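Superoxide dismutase (Leishmania major, PDB 4F2N) catalyses the dismutation of superoxide into molecular oxygen and hydrogen peroxide at a protein-bound iron centre. Local coordinates at residues 139-144 / 216-221; 123-128 / 223-228; 83-88 / 100-105; 171-174 / 178-181; 23-28 / 108-113. All coordinates share one frame; numbering follows the deposited sequence.

Interaction 1 of 5, residues 139-144 / 216-221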
# COMPACT_ATOMS: atom_id res chain seq x y z
N ASP B 139 -12.60 21.83 -11.52
CA ASP B 139 -12.63 20.61 -12.34
C ASP B 139 -11.30 19.81 -12.22
O ASP B 139 -11.32 18.57 -12.12
CB ASP B 139 -12.95 20.90 -13.81
CG ASP B 139 -14.37 21.44 -14.04
OD1 ASP B 139 -15.34 21.02 -13.39
OD2 ASP B 139 -14.52 22.30 -14.92
N PHE B 140 -10.16 20.50 -12.22
CA PHE B 140 -8.91 19.81 -11.93
C PHE B 140 -8.93 19.14 -10.56
O PHE B 140 -8.59 17.96 -10.44
CB PHE B 140 -7.69 20.75 -12.04
CG PHE B 140 -6.51 20.28 -11.25
CD1 PHE B 140 -5.76 19.20 -11.69
CD2 PHE B 140 -6.18 20.88 -10.03
CE1 PHE B 140 -4.68 18.73 -10.96
CE2 PHE B 140 -5.11 20.39 -9.28
CZ PHE B 140 -4.36 19.32 -9.75
N MET B 141 -9.33 19.86 -9.51
CA MET B 141 -9.36 19.27 -8.17
C MET B 141 -10.24 18.00 -8.09
O MET B 141 -9.83 17.00 -7.49
CB MET B 141 -9.83 20.31 -7.14
CG MET B 141 -8.77 21.35 -6.86
SD MET B 141 -9.34 22.63 -5.72
CE MET B 141 -7.76 23.36 -5.29
N VAL B 142 -11.44 18.07 -8.67
CA VAL B 142 -12.35 16.93 -8.71
C VAL B 142 -11.68 15.73 -9.40
O VAL B 142 -11.66 14.62 -8.85
CB VAL B 142 -13.71 17.30 -9.38
CG1 VAL B 142 -14.51 16.06 -9.76
CG2 VAL B 142 -14.53 18.18 -8.44
N SER B 143 -11.09 15.97 -10.57
CA SER B 143 -10.36 14.92 -11.32
C SER B 143 -9.19 14.35 -10.53
O SER B 143 -8.91 13.12 -10.57
CB SER B 143 -9.84 15.48 -12.65
OG SER B 143 -10.94 15.90 -13.45
N PHE B 144 -8.48 15.23 -9.83
CA PHE B 144 -7.27 14.83 -9.09
C PHE B 144 -7.68 13.97 -7.90
O PHE B 144 -7.12 12.93 -7.68
CB PHE B 144 -6.43 16.06 -8.66
CG PHE B 144 -5.13 15.71 -7.94
CD1 PHE B 144 -3.91 15.69 -8.63
CD2 PHE B 144 -5.12 15.42 -6.56
CE1 PHE B 144 -2.70 15.35 -7.96
CE2 PHE B 144 -3.92 15.11 -5.89
CZ PHE B 144 -2.72 15.08 -6.59
N VAL B 216 -1.82 23.02 0.52
CA VAL B 216 -0.90 22.99 -0.65
C VAL B 216 -0.17 24.33 -0.79
O VAL B 216 -0.80 25.40 -0.74
CB VAL B 216 -1.62 22.64 -1.96
CG1 VAL B 216 -0.64 22.73 -3.14
CG2 VAL B 216 -2.22 21.25 -1.85
N ASP B 217 1.15 24.25 -0.91
CA ASP B 217 1.96 25.42 -1.18
C ASP B 217 1.91 25.70 -2.68
O ASP B 217 2.72 25.16 -3.46
CB ASP B 217 3.41 25.20 -0.70
CG ASP B 217 4.29 26.44 -0.90
OD1 ASP B 217 3.88 27.37 -1.62
OD2 ASP B 217 5.40 26.48 -0.34
N TRP B 218 0.96 26.53 -3.09
CA TRP B 218 0.77 26.76 -4.53
C TRP B 218 1.86 27.61 -5.14
O TRP B 218 2.07 27.60 -6.36
CB TRP B 218 -0.61 27.37 -4.81
CG TRP B 218 -1.77 26.43 -4.63
CD1 TRP B 218 -2.82 26.54 -3.70
CD2 TRP B 218 -2.07 25.22 -5.40
NE1 TRP B 218 -3.72 25.50 -3.86
CE2 TRP B 218 -3.31 24.67 -4.87
CE3 TRP B 218 -1.44 24.56 -6.47
CZ2 TRP B 218 -3.89 23.52 -5.38
CZ3 TRP B 218 -2.04 23.39 -6.98
CH2 TRP B 218 -3.23 22.88 -6.43
N GLU B 219 2.59 28.35 -4.31
CA GLU B 219 3.76 29.11 -4.79
C GLU B 219 4.89 28.17 -5.26
O GLU B 219 5.54 28.42 -6.29
CB GLU B 219 4.23 30.11 -3.73
CG GLU B 219 3.17 31.16 -3.45
CD GLU B 219 3.55 32.14 -2.35
OE1 GLU B 219 4.75 32.24 -2.02
OE2 GLU B 219 2.65 32.82 -1.81
N PHE B 220 5.12 27.08 -4.52
CA PHE B 220 6.09 26.10 -4.95
C PHE B 220 5.60 25.42 -6.22
O PHE B 220 6.38 25.21 -7.14
CB PHE B 220 6.36 25.04 -3.87
CG PHE B 220 7.20 23.90 -4.35
CD1 PHE B 220 8.59 24.05 -4.50
CD2 PHE B 220 6.61 22.68 -4.70
CE1 PHE B 220 9.37 23.00 -4.96
CE2 PHE B 220 7.39 21.63 -5.16
CZ PHE B 220 8.77 21.79 -5.28
N VAL B 221 4.32 25.04 -6.25
CA VAL B 221 3.77 24.38 -7.44
C VAL B 221 3.95 25.32 -8.66
O VAL B 221 4.36 24.88 -9.73
CB VAL B 221 2.28 23.99 -7.27
CG1 VAL B 221 1.75 23.34 -8.54
CG2 VAL B 221 2.10 23.05 -6.07
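M141 and W218 each hold CG beside the backbone N and anti to the carbonyl carbon (chi1 -73° for M141), and the two side chains meet between their helices. Beyond CG the methionine runs extended, so its terminal methyl, CE, is the part that arrives, 3.9 Å from W218 CZ2 on the benzene half of the indole. It comes obliquely to that ring. Next to it the F140 ring meets the far corner of the same indole, with F140 CE2 4.2 Å from W218 CH2; the tryptophan carbon lies near the plane of the phenylalanine, at its edge. V216 CG1 sits over the centre of one indole face, 3.6 Å above the plane. Long, slim methionine and broad tryptophan suit this place, since the nearest CA atoms, those of M141 and V216, are 11.9 Å apart and long or broad side chains are needed to span the gap. D217 caps the helix that carries the tryptophan, its OD1 accepting from F220 N at 3.2 Å. Around them F140 also packs on I130 and I170, and W218 on L126. This buried apolar packing joins helices 137-149 and 218-229 in the C-terminal alpha/beta domain of the iron/manganese superoxide dismutase fold.

Interaction 2 of 5, residues 123-128 / 223-228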
# COMPACT_ATOMS: atom_id res chain seq x y z
N PRO B 123 -0.91 31.42 -7.36
CA PRO B 123 -0.66 32.58 -8.20
C PRO B 123 -1.45 32.50 -9.49
O PRO B 123 -1.76 31.40 -9.98
CB PRO B 123 0.83 32.49 -8.51
CG PRO B 123 1.40 31.63 -7.41
CD PRO B 123 0.32 30.65 -7.10
N LYS B 124 -1.76 33.67 -10.04
CA LYS B 124 -2.52 33.79 -11.27
C LYS B 124 -1.94 32.97 -12.45
O LYS B 124 -2.69 32.34 -13.20
CB LYS B 124 -2.69 35.29 -11.61
CG LYS B 124 -3.54 35.60 -12.84
CD LYS B 124 -4.94 35.01 -12.76
CE LYS B 124 -5.73 35.61 -11.61
NZ LYS B 124 -7.11 35.07 -11.62
N THR B 125 -0.62 32.95 -12.58
CA THR B 125 0.01 32.20 -13.69
C THR B 125 -0.44 30.73 -13.67
O THR B 125 -0.83 30.15 -14.70
CB THR B 125 1.55 32.28 -13.63
OG1 THR B 125 1.95 33.63 -13.85
CG2 THR B 125 2.19 31.40 -14.73
N LEU B 126 -0.39 30.15 -12.48
CA LEU B 126 -0.75 28.73 -12.29
C LEU B 126 -2.24 28.51 -12.48
O LEU B 126 -2.63 27.56 -13.16
CB LEU B 126 -0.29 28.23 -10.92
CG LEU B 126 -0.54 26.72 -10.68
CD1 LEU B 126 0.10 25.85 -11.75
CD2 LEU B 126 -0.04 26.35 -9.28
N GLU B 127 -3.06 29.39 -11.90
CA GLU B 127 -4.51 29.32 -12.06
C GLU B 127 -4.91 29.26 -13.55
O GLU B 127 -5.69 28.40 -13.95
CB GLU B 127 -5.19 30.51 -11.39
CG GLU B 127 -6.70 30.37 -11.33
CD GLU B 127 -7.33 31.49 -10.52
OE1 GLU B 127 -6.66 32.51 -10.26
OE2 GLU B 127 -8.51 31.33 -10.14
N ASN B 128 -4.38 30.20 -14.35
CA ASN B 128 -4.62 30.24 -15.79
C ASN B 128 -4.22 28.93 -16.48
O ASN B 128 -4.96 28.43 -17.33
CB ASN B 128 -3.89 31.43 -16.44
CG ASN B 128 -4.44 32.78 -16.01
OD1 ASN B 128 -5.59 32.89 -15.58
ND2 ASN B 128 -3.63 33.82 -16.15
N HIS B 223 6.19 27.79 -9.06
CA HIS B 223 7.62 27.80 -9.35
C HIS B 223 8.01 26.60 -10.19
O HIS B 223 8.73 26.72 -11.18
CB HIS B 223 8.45 27.84 -8.06
CG HIS B 223 9.96 27.81 -8.28
ND1 HIS B 223 10.66 28.92 -8.61
CD2 HIS B 223 10.88 26.76 -8.24
CE1 HIS B 223 11.97 28.60 -8.75
NE2 HIS B 223 12.09 27.28 -8.53
N MET B 224 7.53 25.41 -9.79
CA MET B 224 7.79 24.19 -10.56
C MET B 224 7.19 24.27 -11.97
O MET B 224 7.81 23.86 -12.96
CB MET B 224 7.21 22.97 -9.81
CG MET B 224 7.96 22.63 -8.51
SD MET B 224 9.75 22.37 -8.73
CE MET B 224 9.82 21.19 -10.07
N TYR B 225 5.97 24.77 -12.06
CA TYR B 225 5.32 24.90 -13.37
C TYR B 225 6.14 25.78 -14.33
O TYR B 225 6.40 25.40 -15.47
CB TYR B 225 3.89 25.46 -13.20
CG TYR B 225 3.27 25.81 -14.53
CD1 TYR B 225 2.76 24.81 -15.36
CD2 TYR B 225 3.26 27.13 -15.00
CE1 TYR B 225 2.20 25.12 -16.59
CE2 TYR B 225 2.72 27.45 -16.24
CZ TYR B 225 2.21 26.43 -17.03
OH TYR B 225 1.67 26.72 -18.27
N GLU B 226 6.57 26.94 -13.86
CA GLU B 226 7.34 27.87 -14.71
C GLU B 226 8.63 27.24 -15.23
O GLU B 226 8.93 27.30 -16.43
CB GLU B 226 7.59 29.19 -13.99
CG GLU B 226 6.31 30.02 -13.90
CD GLU B 226 6.36 31.16 -12.88
OE1 GLU B 226 7.36 31.31 -12.15
OE2 GLU B 226 5.38 31.91 -12.78
N ARG B 227 9.40 26.60 -14.34
CA ARG B 227 10.64 25.99 -14.78
C ARG B 227 10.41 24.74 -15.62
O ARG B 227 11.18 24.49 -16.52
CB ARG B 227 11.62 25.71 -13.63
CG ARG B 227 11.17 24.74 -12.54
CD ARG B 227 12.14 24.81 -11.34
NE ARG B 227 13.48 24.27 -11.66
CZ ARG B 227 13.82 22.98 -11.58
NH1 ARG B 227 12.93 22.06 -11.20
NH2 ARG B 227 15.05 22.59 -11.89
N ALA B 228 9.36 23.97 -15.33
CA ALA B 228 9.13 22.70 -16.06
C ALA B 228 8.68 22.95 -17.51
O ALA B 228 9.03 22.16 -18.41
CB ALA B 228 8.12 21.82 -15.33
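The salt bridge of K124 NZ to E127 OE1, 2.9 Å long, lies within helix 124-134 and away from Y225 and E226; of the residues between its two partners, T125 points at the other helix and L126 reaches it with the end of its side chain. The lysine meets that oxygen from well above the carboxylate plane, 55° out of it, and ties one helical turn together at the surface. On the contact side T125 CG2, anti to the backbone N (chi1 -65° for OG1), is 3.8 Å from E226 OE2; the two side chains cross at about a right angle, with a methyl rather than a donor nearest the oxygen. The same methyl lies 4.3 Å from Y225 CE2, oblique to the ring. Deeper in, L126 CD1 rests 4.1 Å from Y225 CB, against the root of the tyrosine. The helix segments come within 10.0 Å, crossing at 69°. L126 also packs on V221 and C222, and Y225 on I187 and V161. Threonine suits an exposed rim, being small and carrying both a methyl and a hydroxyl, and leucine suits the buried side. The chemistry implies a weak, mixed contact: leucine and tyrosine carbons pack inside, and a threonine methyl faces a carboxylate oxygen at the rim.

Interaction 3 of 5, residues 83-88 / 100-105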
# COMPACT_ATOMS: atom_id res chain seq x y z
N GLU B 83 17.59 11.83 -8.20
CA GLU B 83 16.96 11.49 -9.48
C GLU B 83 17.88 10.69 -10.41
O GLU B 83 17.44 9.82 -11.18
CB GLU B 83 16.54 12.77 -10.18
CG GLU B 83 15.30 13.34 -9.54
CD GLU B 83 15.07 14.79 -9.94
OE1 GLU B 83 14.67 14.99 -11.09
OE2 GLU B 83 15.27 15.68 -9.08
N GLU B 84 19.17 10.96 -10.34
CA GLU B 84 20.12 10.17 -11.12
C GLU B 84 20.08 8.69 -10.67
O GLU B 84 20.13 7.78 -11.50
CB GLU B 84 21.52 10.77 -11.00
CG GLU B 84 22.56 10.05 -11.82
CD GLU B 84 23.78 10.92 -12.15
OE1 GLU B 84 23.72 12.18 -12.05
OE2 GLU B 84 24.81 10.33 -12.52
N ILE B 85 19.97 8.46 -9.37
CA ILE B 85 19.85 7.07 -8.88
C ILE B 85 18.55 6.40 -9.41
O ILE B 85 18.57 5.28 -9.90
CB ILE B 85 19.95 6.98 -7.34
CG1 ILE B 85 21.23 7.65 -6.80
CG2 ILE B 85 19.83 5.53 -6.88
CD1 ILE B 85 21.34 7.69 -5.29
N ILE B 86 17.45 7.12 -9.33
CA ILE B 86 16.15 6.67 -9.84
C ILE B 86 16.28 6.28 -11.30
O ILE B 86 15.89 5.16 -11.70
CB ILE B 86 15.09 7.77 -9.64
CG1 ILE B 86 14.93 8.09 -8.14
CG2 ILE B 86 13.73 7.37 -10.25
CD1 ILE B 86 13.96 9.20 -7.88
N LEU B 87 16.84 7.18 -12.11
CA LEU B 87 16.93 6.94 -13.53
C LEU B 87 17.88 5.79 -13.90
O LEU B 87 17.65 5.11 -14.89
CB LEU B 87 17.31 8.23 -14.29
CG LEU B 87 16.22 9.33 -14.25
CD1 LEU B 87 16.73 10.58 -14.96
CD2 LEU B 87 14.90 8.86 -14.87
N ALA B 88 18.92 5.58 -13.10
CA ALA B 88 19.88 4.50 -13.34
C ALA B 88 19.36 3.13 -12.87
O ALA B 88 19.85 2.09 -13.32
CB ALA B 88 21.19 4.84 -12.65
N ASN B 100 13.45 1.52 -5.13
CA ASN B 100 12.36 1.82 -4.23
C ASN B 100 12.75 2.83 -3.16
O ASN B 100 11.97 3.73 -2.86
CB ASN B 100 11.80 0.53 -3.59
CG ASN B 100 10.96 -0.30 -4.57
OD1 ASN B 100 10.44 0.20 -5.56
ND2 ASN B 100 10.81 -1.59 -4.24
N GLN B 101 13.95 2.70 -2.58
CA GLN B 101 14.33 3.65 -1.51
C GLN B 101 14.61 5.03 -2.11
O GLN B 101 14.23 6.05 -1.53
CB GLN B 101 15.56 3.16 -0.73
CG GLN B 101 15.42 1.75 -0.16
CD GLN B 101 14.29 1.61 0.83
OE1 GLN B 101 14.23 2.28 1.87
NE2 GLN B 101 13.35 0.76 0.50
N ALA B 102 15.28 5.06 -3.26
CA ALA B 102 15.64 6.35 -3.91
C ALA B 102 14.40 7.10 -4.39
O ALA B 102 14.22 8.31 -4.09
CB ALA B 102 16.60 6.11 -5.07
N ALA B 103 13.50 6.37 -5.05
CA ALA B 103 12.22 6.97 -5.50
C ALA B 103 11.38 7.42 -4.31
O ALA B 103 10.87 8.53 -4.33
CB ALA B 103 11.44 6.01 -6.40
N GLN B 104 11.22 6.58 -3.28
CA GLN B 104 10.46 7.03 -2.10
C GLN B 104 11.09 8.25 -1.42
O GLN B 104 10.37 9.13 -0.91
CB GLN B 104 10.24 5.89 -1.08
CG GLN B 104 9.20 4.87 -1.55
CD GLN B 104 7.77 5.45 -1.59
OE1 GLN B 104 7.41 6.16 -2.54
NE2 GLN B 104 6.97 5.13 -0.58
N HIS B 105 12.42 8.32 -1.38
CA HIS B 105 13.09 9.50 -0.82
C HIS B 105 12.73 10.74 -1.61
O HIS B 105 12.31 11.76 -1.06
CB HIS B 105 14.62 9.30 -0.69
CG HIS B 105 15.37 10.53 -0.24
ND1 HIS B 105 14.89 11.38 0.71
CD2 HIS B 105 16.63 11.03 -0.61
CE1 HIS B 105 15.79 12.36 0.93
NE2 HIS B 105 16.84 12.16 0.11
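I85 is the first residue of 83-88 to meet the opposite helix, and it does so with its branch methyl. CG2 stands anti to the backbone N, while CG1 is anti to the carbonyl carbon (chi1 -55°), and this puts CG2 3.7 Å from A102 CB, the closest approach of the two side chains. I85 also packs on Y77 and M98. I86 follows with the same first torsion but uses its long branch: CG1 lies 4.0 Å from A102 CB, and CD1 continues over the backbone of the next residue to rest 3.7 Å from A103 CA. The same terminal methyl is 3.9 Å from A102 O and 4.3 Å from A103 CB, so it lies on main chain as much as on side chain. I85 thus meets A102, and I86 spans A102 and A103; the small alanines let the backbones draw close: I86 and A103 have CA atoms 5.9 Å apart, and the helix segments approach to 8.7 Å at 138° between their directions. F99 and F106 of the second helix also touch I86. On the far side of helix 96-113, Q104 bonds Y66 and W156 and packs on F152 of the second subunit, so the alanine face and the polar face of one helix serve different neighbours. Close packing of this kind, with bulky residues over alanines, fastens the short helix 82-89 to the long helix 96-113 in the alpha-hairpin domain of iron/manganese superoxide dismutases.

Interaction 4 of 5, residues 171-174 / 178-181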
# COMPACT_ATOMS: atom_id res chain seq x y z
N ASP B 171 -1.47 11.99 -13.34
CA ASP B 171 -0.93 10.65 -13.47
C ASP B 171 -0.92 10.01 -12.08
O ASP B 171 -0.63 10.69 -11.12
CB ASP B 171 0.50 10.78 -13.99
CG ASP B 171 1.07 9.49 -14.49
OD1 ASP B 171 0.34 8.76 -15.22
OD2 ASP B 171 2.26 9.20 -14.19
N SER B 172 -1.26 8.73 -11.98
CA SER B 172 -1.14 7.98 -10.72
C SER B 172 -0.06 6.95 -10.89
O SER B 172 0.06 6.34 -11.96
CB SER B 172 -2.46 7.29 -10.42
OG SER B 172 -3.35 8.24 -9.89
N THR B 173 0.75 6.74 -9.84
CA THR B 173 1.72 5.66 -9.87
C THR B 173 1.45 4.71 -8.68
O THR B 173 0.79 5.08 -7.70
CB THR B 173 3.17 6.18 -9.80
OG1 THR B 173 3.32 7.02 -8.63
CG2 THR B 173 3.55 6.99 -11.10
N SER B 174 1.95 3.49 -8.80
CA SER B 174 1.83 2.47 -7.75
C SER B 174 3.15 2.46 -6.93
O SER B 174 4.25 2.50 -7.51
CB SER B 174 1.61 1.10 -8.42
OG SER B 174 1.75 0.01 -7.50
N CYS B 178 7.28 6.83 -10.07
CA CYS B 178 7.59 8.24 -10.15
C CYS B 178 7.51 8.65 -11.64
O CYS B 178 8.16 8.01 -12.48
CB CYS B 178 9.04 8.30 -9.66
SG CYS B 178 9.71 9.91 -9.51
N PRO B 179 6.70 9.66 -12.00
CA PRO B 179 6.50 9.98 -13.43
C PRO B 179 7.76 10.45 -14.17
O PRO B 179 7.81 10.48 -15.38
CB PRO B 179 5.50 11.12 -13.40
CG PRO B 179 4.79 10.96 -12.07
CD PRO B 179 5.90 10.56 -11.14
N LEU B 180 8.80 10.81 -13.44
CA LEU B 180 9.98 11.29 -14.12
C LEU B 180 10.69 10.13 -14.82
O LEU B 180 11.50 10.38 -15.70
CB LEU B 180 10.87 12.08 -13.15
CG LEU B 180 11.40 11.29 -11.96
CD1 LEU B 180 12.62 10.56 -12.46
CD2 LEU B 180 11.78 12.23 -10.82
N THR B 181 10.36 8.87 -14.48
CA THR B 181 10.95 7.73 -15.21
C THR B 181 10.40 7.61 -16.65
O THR B 181 11.00 6.95 -17.49
CB THR B 181 10.79 6.38 -14.46
OG1 THR B 181 9.39 6.09 -14.27
CG2 THR B 181 11.47 6.47 -13.07
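The flat carboxylate of D171 and the puckered ring of P179 lie alongside each other, their side chains running in opposing senses, and one carboxylate corner does the touching. D171 OD2 lies 3.7 Å from P179 CG and 3.8 Å from P179 CB, along the outer carbons of the proline ring. This is a polar oxygen against CH groups; the aspartate has CG anti to its own backbone N (chi1 -166°), which carries the carboxylate out over the ring. The remainder of the proline packs on W158 and C160 of strand 155-161 and on L184. Two residues along, T173 presents a methyl to the C178-P179 backbone: CG2 is 3.9 Å from C178 N and 4.2 Å from P179 N, so the branch lies against the peptide leading into the proline. OG1 occupies the crowded position between the backbone N and the carbonyl carbon, and bonds to G177 O and to W158 NE1. D171 and T173 point toward the turn because neighbouring residues of a strand alternate sides; here strand 168-174 is an outer strand of the three-stranded antiparallel sheet of the C-terminal domain, and the chain folds back over it before strand 185-191. Proline suits such a return because it rigidifies the backbone, cysteine because it is small and weakly polar, fit for a buried position. C178 points away from the strand and packs on F106 and N107 of helix 96-113. After it the chain tightens into a 3-10 turn, with T181 N donating to C178 O at 3.1 Å. L180 then packs on E83 and I86 of helix 82-89.

Interaction 5 of 5, residues 23-28 / 108-113. With FE2 (Fe (II) ion), chain N.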
# COMPACT_ATOMS: atom_id res chain seq x y z
N TYR B 23 17.71 18.87 -16.90
CA TYR B 23 16.73 19.36 -15.95
C TYR B 23 16.55 18.32 -14.83
O TYR B 23 16.42 17.13 -15.11
CB TYR B 23 15.42 19.58 -16.71
CG TYR B 23 14.23 19.97 -15.86
CD1 TYR B 23 13.85 21.30 -15.75
CD2 TYR B 23 13.51 19.00 -15.15
CE1 TYR B 23 12.77 21.67 -14.96
CE2 TYR B 23 12.42 19.36 -14.36
CZ TYR B 23 12.06 20.68 -14.26
OH TYR B 23 10.98 21.04 -13.50
N HIS B 24 16.52 18.75 -13.57
CA HIS B 24 16.10 17.87 -12.48
C HIS B 24 14.95 18.51 -11.78
O HIS B 24 14.88 19.75 -11.69
CB HIS B 24 17.24 17.62 -11.48
CG HIS B 24 18.43 16.91 -12.08
ND1 HIS B 24 19.45 17.58 -12.63
CD2 HIS B 24 18.74 15.55 -12.21
CE1 HIS B 24 20.37 16.70 -13.10
NE2 HIS B 24 19.94 15.47 -12.82
N THR B 25 14.04 17.68 -11.27
CA THR B 25 12.89 18.20 -10.54
C THR B 25 13.33 18.83 -9.19
O THR B 25 12.84 19.92 -8.82
CB THR B 25 11.82 17.11 -10.33
OG1 THR B 25 11.26 16.77 -11.61
CG2 THR B 25 10.70 17.60 -9.45
N LEU B 26 14.20 18.12 -8.47
CA LEU B 26 14.80 18.65 -7.22
C LEU B 26 16.33 18.60 -7.30
O LEU B 26 16.94 17.69 -6.72
CB LEU B 26 14.33 17.82 -6.01
CG LEU B 26 12.83 17.82 -5.69
CD1 LEU B 26 12.54 16.89 -4.51
CD2 LEU B 26 12.35 19.25 -5.46
N PRO B 27 16.95 19.58 -7.98
CA PRO B 27 18.41 19.47 -8.16
C PRO B 27 19.21 19.53 -6.86
O PRO B 27 20.33 19.04 -6.83
CB PRO B 27 18.78 20.67 -9.05
CG PRO B 27 17.59 21.55 -9.03
CD PRO B 27 16.38 20.74 -8.70
N HIS B 28 18.65 20.13 -5.81
CA HIS B 28 19.33 20.19 -4.50
C HIS B 28 19.24 18.86 -3.74
O HIS B 28 19.98 18.66 -2.77
CB HIS B 28 18.69 21.26 -3.66
CG HIS B 28 17.24 20.99 -3.41
ND1 HIS B 28 16.27 21.34 -4.31
CD2 HIS B 28 16.61 20.24 -2.41
CE1 HIS B 28 15.07 20.92 -3.85
NE2 HIS B 28 15.28 20.23 -2.69
N HIS B 108 8.83 11.64 -1.26
CA HIS B 108 8.49 12.33 0.02
C HIS B 108 9.06 13.72 0.07
O HIS B 108 8.39 14.65 0.54
CB HIS B 108 8.94 11.51 1.25
CG HIS B 108 8.06 10.30 1.53
ND1 HIS B 108 8.25 9.10 0.90
CD2 HIS B 108 6.93 10.16 2.31
CE1 HIS B 108 7.31 8.24 1.28
NE2 HIS B 108 6.48 8.88 2.14
N SER B 109 10.31 13.90 -0.37
CA SER B 109 10.93 15.23 -0.40
C SER B 109 10.12 16.21 -1.20
O SER B 109 9.94 17.37 -0.82
CB SER B 109 12.38 15.15 -0.93
OG SER B 109 13.15 14.35 -0.04
N PHE B 110 9.61 15.74 -2.33
CA PHE B 110 8.84 16.57 -3.23
C PHE B 110 7.51 16.92 -2.57
O PHE B 110 7.10 18.09 -2.58
CB PHE B 110 8.62 15.86 -4.59
CG PHE B 110 7.98 16.76 -5.61
CD1 PHE B 110 8.72 17.77 -6.22
CD2 PHE B 110 6.64 16.61 -5.95
CE1 PHE B 110 8.14 18.62 -7.17
CE2 PHE B 110 6.05 17.46 -6.89
CZ PHE B 110 6.79 18.46 -7.50
N PHE B 111 6.88 15.92 -1.96
CA PHE B 111 5.65 16.10 -1.18
C PHE B 111 5.77 17.19 -0.11
O PHE B 111 4.87 18.03 0.01
CB PHE B 111 5.27 14.76 -0.52
CG PHE B 111 3.89 14.70 0.04
CD1 PHE B 111 2.78 15.19 -0.67
CD2 PHE B 111 3.67 14.10 1.28
CE1 PHE B 111 1.49 15.09 -0.13
CE2 PHE B 111 2.37 13.99 1.82
CZ PHE B 111 1.29 14.48 1.11
N TRP B 112 6.85 17.18 0.68
CA TRP B 112 7.00 18.22 1.71
C TRP B 112 7.09 19.60 1.13
O TRP B 112 6.58 20.55 1.72
CB TRP B 112 8.21 17.96 2.61
CG TRP B 112 8.24 16.58 3.21
CD1 TRP B 112 9.33 15.71 3.28
CD2 TRP B 112 7.13 15.86 3.85
NE1 TRP B 112 8.97 14.53 3.90
CE2 TRP B 112 7.66 14.56 4.27
CE3 TRP B 112 5.79 16.15 4.10
CZ2 TRP B 112 6.88 13.61 4.91
CZ3 TRP B 112 5.01 15.19 4.75
CH2 TRP B 112 5.54 13.94 5.15
N LYS B 113 7.75 19.73 -0.02
CA LYS B 113 7.85 21.03 -0.71
C LYS B 113 6.50 21.53 -1.22
O LYS B 113 6.30 22.76 -1.37
CB LYS B 113 8.84 20.96 -1.88
CG LYS B 113 10.27 20.67 -1.47
CD LYS B 113 10.89 21.81 -0.70
CE LYS B 113 11.53 22.82 -1.63
NZ LYS B 113 12.17 23.87 -0.78
FE FE2 N . 4.52 8.35 2.44
O HOH W 1 4.64 6.91 0.71
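Apolar packing does the joining, with T25 and L26 laid against F110. T25 CG2, anti to the backbone N, comes 3.6 Å from F110 CE1; the two side chains cross at about a right angle, and the methyl meets the ring obliquely, neither over its face nor at its edge. Threonine's branch methyl gives a compact apolar surface for the broad phenylalanine ring. L26 divides its two methyls: CD2 lies in the plane of the F110 ring, at its edge, 4.0 Å from F110 CD1, and CD1 rests 3.8 Å from F110 N, over the helix backbone, and 4.0 Å from S109 CB. Leucine, with two branches, can thus cover both ring edge and helix surface, while the small serine lets it come in close. Hydrogen bonds hold the loop from outside the contact: E83 of helix 82-89 accepts from the backbone N of both T25 and L26, steadying a segment that has no regular structure of its own. Metal coordination is the third kind: H108 NE2 binds the iron at 2.1 Å, while its ND1 is held by Q104 O, which probably fixes the imidazole and may enhance its donor character. Water 1 is 2.3 Å from the iron, and H58, D191 and H195 complete its ligands. Three histidines, one aspartate and a solvent molecule form the five-ligand site characteristic of iron and manganese superoxide dismutases, to which this helix contributes H108, while F110 and S109 of the same helix take the packing of the N-terminal loop.

In the fold
Interactions 1, 3 and 5 are buried, whereas interactions 2 and 4 are only partly so, with exposed T125 and E226 at the rim of interaction 2. Helix 218-229 serves interactions 1 and 2, which meet at L126; helix 96-113 serves 3 and 5. E83 links these last two, and L180 against L87 joins interaction 3 to interaction 4, bringing the alpha-hairpin and C-terminal domains together. F220 packs on F110 between interactions 1 and 5. Aromatic and methionine groups span wide gaps in 1, alanines allow tight backbones in 3, mixed polar-apolar contacts mark 2 and 4, and only 5 carries a metal ligand.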